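Local coordinates for protein HpcE (Thermus thermophilus, PDB 1WZO) that probably isomerises 2-hydroxyhepta-2,4-diene-1,7-dioate and belongs to the fumarylacetoacetate hydrolase family, at residues R5-K9 with G10-Q14. Residues are numbered along the deposited sequence; the frame is centred on the assembly and turned at random.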
ATOM      1  N   ARG B   5      -9.713   1.940 -15.115  1.00 23.67           N
ATOM      2  CA  ARG B   5      -9.419   0.672 -14.460  1.00 23.98           C
ATOM      3  C   ARG B   5     -10.720  -0.115 -14.446  1.00 24.07           C
ATOM      4  O   ARG B   5     -11.788   0.442 -14.198  1.00 23.67           O
ATOM      5  CB  ARG B   5      -8.908   0.895 -13.031  1.00 23.61           C
ATOM      6  CG  ARG B   5      -7.504   1.476 -12.986  1.00 22.74           C
ATOM      7  CD  ARG B   5      -7.024   1.758 -11.564  1.00 25.94           C
ATOM      8  NE  ARG B   5      -6.896   0.565 -10.728  1.00 23.92           N
ATOM      9  CZ  ARG B   5      -7.771   0.194  -9.793  1.00 25.60           C
ATOM     10  NH1 ARG B   5      -8.860   0.915  -9.566  1.00 22.84           N
ATOM     11  NH2 ARG B   5      -7.542  -0.888  -9.061  1.00 24.08           N
ATOM     12  N   PHE B   6     -10.635  -1.405 -14.736  1.00 22.45           N
ATOM     13  CA  PHE B   6     -11.833  -2.228 -14.756  1.00 23.30           C
ATOM     14  C   PHE B   6     -11.526  -3.667 -14.383  1.00 23.90           C
ATOM     15  O   PHE B   6     -10.380  -4.108 -14.447  1.00 25.20           O
ATOM     16  CB  PHE B   6     -12.492  -2.158 -16.138  1.00 24.06           C
ATOM     17  CG  PHE B   6     -11.594  -2.592 -17.264  1.00 25.40           C
ATOM     18  CD1 PHE B   6     -11.588  -3.915 -17.701  1.00 25.63           C
ATOM     19  CD2 PHE B   6     -10.744  -1.676 -17.884  1.00 26.52           C
ATOM     20  CE1 PHE B   6     -10.747  -4.322 -18.742  1.00 26.16           C
ATOM     21  CE2 PHE B   6      -9.899  -2.071 -18.924  1.00 26.69           C
ATOM     22  CZ  PHE B   6      -9.901  -3.398 -19.354  1.00 25.97           C
ATOM     23  N   LEU B   7     -12.561  -4.391 -13.975  1.00 23.99           N
ATOM     24  CA  LEU B   7     -12.414  -5.779 -13.571  1.00 24.53           C
ATOM     25  C   LEU B   7     -13.067  -6.671 -14.626  1.00 24.22           C
ATOM     26  O   LEU B   7     -14.198  -6.429 -15.041  1.00 25.47           O
ATOM     27  CB  LEU B   7     -13.078  -5.979 -12.204  1.00 25.22           C
ATOM     28  CG  LEU B   7     -12.871  -7.288 -11.440  1.00 29.10           C
ATOM     29  CD1 LEU B   7     -11.393  -7.527 -11.180  1.00 29.19           C
ATOM     30  CD2 LEU B   7     -13.636  -7.208 -10.125  1.00 29.16           C
ATOM     31  N   ALA B   8     -12.343  -7.694 -15.064  1.00 23.85           N
ATOM     32  CA  ALA B   8     -12.863  -8.612 -16.070  1.00 23.98           C
ATOM     33  C   ALA B   8     -12.272 -10.005 -15.882  1.00 21.93           C
ATOM     34  O   ALA B   8     -11.048 -10.173 -15.821  1.00 20.42           O
ATOM     35  CB  ALA B   8     -12.545  -8.090 -17.467  1.00 23.35           C
ATOM     36  N   LYS B   9     -13.151 -10.995 -15.769  1.00 22.73           N
ATOM     37  CA  LYS B   9     -12.739 -12.386 -15.597  1.00 23.40           C
ATOM     38  C   LYS B   9     -11.743 -12.602 -14.468  1.00 23.21           C
ATOM     39  O   LYS B   9     -10.807 -13.399 -14.592  1.00 22.78           O
ATOM     40  CB  LYS B   9     -12.162 -12.916 -16.909  1.00 24.16           C
ATOM     41  CG  LYS B   9     -13.181 -12.940 -18.040  1.00 28.84           C
ATOM     42  CD  LYS B   9     -12.569 -13.456 -19.330  1.00 30.94           C
ATOM     43  CE  LYS B   9     -13.588 -13.439 -20.460  1.00 32.25           C
ATOM     44  NZ  LYS B   9     -12.987 -13.931 -21.730  1.00 33.35           N
ATOM     45  N   GLY B  10     -11.948 -11.887 -13.365  1.00 22.85           N
ATOM     46  CA  GLY B  10     -11.073 -12.025 -12.215  1.00 23.40           C
ATOM     47  C   GLY B  10      -9.813 -11.181 -12.240  1.00 25.34           C
ATOM     48  O   GLY B  10      -9.052 -11.180 -11.271  1.00 24.69           O
ATOM     49  N   ARG B  11      -9.589 -10.452 -13.330  1.00 25.01           N
ATOM     50  CA  ARG B  11      -8.386  -9.632 -13.438  1.00 24.61           C
ATOM     51  C   ARG B  11      -8.650  -8.133 -13.395  1.00 24.39           C
ATOM     52  O   ARG B  11      -9.590  -7.639 -14.016  1.00 23.55           O
ATOM     53  CB  ARG B  11      -7.633  -9.945 -14.739  1.00 25.34           C
ATOM     54  CG  ARG B  11      -7.346 -11.422 -14.989  1.00 27.11           C
ATOM     55  CD  ARG B  11      -6.402 -11.589 -16.170  1.00 26.60           C
ATOM     56  NE  ARG B  11      -5.072 -11.075 -15.859  1.00 29.25           N
ATOM     57  CZ  ARG B  11      -4.130 -10.825 -16.762  1.00 30.85           C
ATOM     58  NH1 ARG B  11      -4.365 -11.036 -18.050  1.00 31.47           N
ATOM     59  NH2 ARG B  11      -2.952 -10.363 -16.373  1.00 30.92           N
ATOM     60  N   VAL B  12      -7.809  -7.415 -12.658  1.00 25.15           N
ATOM     61  CA  VAL B  12      -7.920  -5.964 -12.582  1.00 25.63           C
ATOM     62  C   VAL B  12      -7.047  -5.447 -13.718  1.00 26.05           C
ATOM     63  O   VAL B  12      -5.866  -5.785 -13.802  1.00 25.43           O
ATOM     64  CB  VAL B  12      -7.384  -5.410 -11.244  1.00 27.87           C
ATOM     65  CG1 VAL B  12      -7.332  -3.887 -11.296  1.00 27.85           C
ATOM     66  CG2 VAL B  12      -8.279  -5.858 -10.093  1.00 28.08           C
ATOM     67  N   HIS B  13      -7.633  -4.646 -14.600  1.00 25.74           N
ATOM     68  CA  HIS B  13      -6.898  -4.101 -15.734  1.00 27.37           C
ATOM     69  C   HIS B  13      -6.774  -2.590 -15.677  1.00 29.25           C
ATOM     70  O   HIS B  13      -7.711  -1.892 -15.286  1.00 26.82           O
ATOM     71  CB  HIS B  13      -7.593  -4.452 -17.052  1.00 26.88           C
ATOM     72  CG  HIS B  13      -7.458  -5.886 -17.459  1.00 27.10           C
ATOM     73  ND1 HIS B  13      -6.245  -6.458 -17.777  1.00 27.02           N
ATOM     74  CD2 HIS B  13      -8.389  -6.854 -17.630  1.00 26.30           C
ATOM     75  CE1 HIS B  13      -6.435  -7.717 -18.129  1.00 27.73           C
ATOM     76  NE2 HIS B  13      -7.727  -7.982 -18.048  1.00 27.52           N
ATOM     77  N   GLN B  14      -5.609  -2.090 -16.069  1.00 30.57           N
ATOM     78  CA  GLN B  14      -5.387  -0.657 -16.132  1.00 35.42           C
ATOM     79  C   GLN B  14      -5.355  -0.390 -17.627  1.00 35.89           C
ATOM     80  O   GLN B  14      -4.383  -0.736 -18.300  1.00 37.95           O
ATOM     81  CB  GLN B  14      -4.057  -0.277 -15.484  1.00 37.21           C
ATOM     82  CG  GLN B  14      -4.005  -0.593 -14.003  1.00 43.26           C
ATOM     83  CD  GLN B  14      -3.203   0.424 -13.223  1.00 47.47           C
ATOM     84  OE1 GLN B  14      -3.552   1.606 -13.184  1.00 49.05           O
ATOM     85  NE2 GLN B  14      -2.119  -0.027 -12.595  1.00 50.17           N
TER
HETATM   86  O   HOH W   1      -9.512 -10.142 -18.043  1.00 22.55           O
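F6 and H13 face each other across a β-hairpin with a two-residue loop, in which a type I' turn from A8 to R11 carries one antiparallel strand straight into the next. Backbone bonds come in two reciprocal pairs: F6 with H13, where H13 N reaches F6 O at 2.8 Å, and A8 with R11, where R11 N lies 2.9 Å from A8 O. At the turn, G10 has phi and psi angles (85°, -3°) that would press a CB against the preceding carbonyl. Near it, K9 and R11 form salt bridges to E243 and D149 of a second subunit.

On the face carrying F6, A8, R11 and H13, the ring of F6 meets H13. With chi1 at 58°, F6 CG lies between its backbone N and carbonyl carbon, which brings the ring under H13 CB, 3.7 Å from the ring centroid, in a CH-pi contact. Without the ring, as with an alanine here, H13 CB would probably lose its CH-pi partner and a gap would open beside it. A water bridges H13 NE2 and A8 O (2.8 and 2.7 Å), while H13 ND1 bonds to E25.

On the other face, L7 CD1 meets V12 CG2 at 3.7 Å.

Strand 2-8 also pairs with strands 36-37 and 152-159, and strand 11-18 with 21-23.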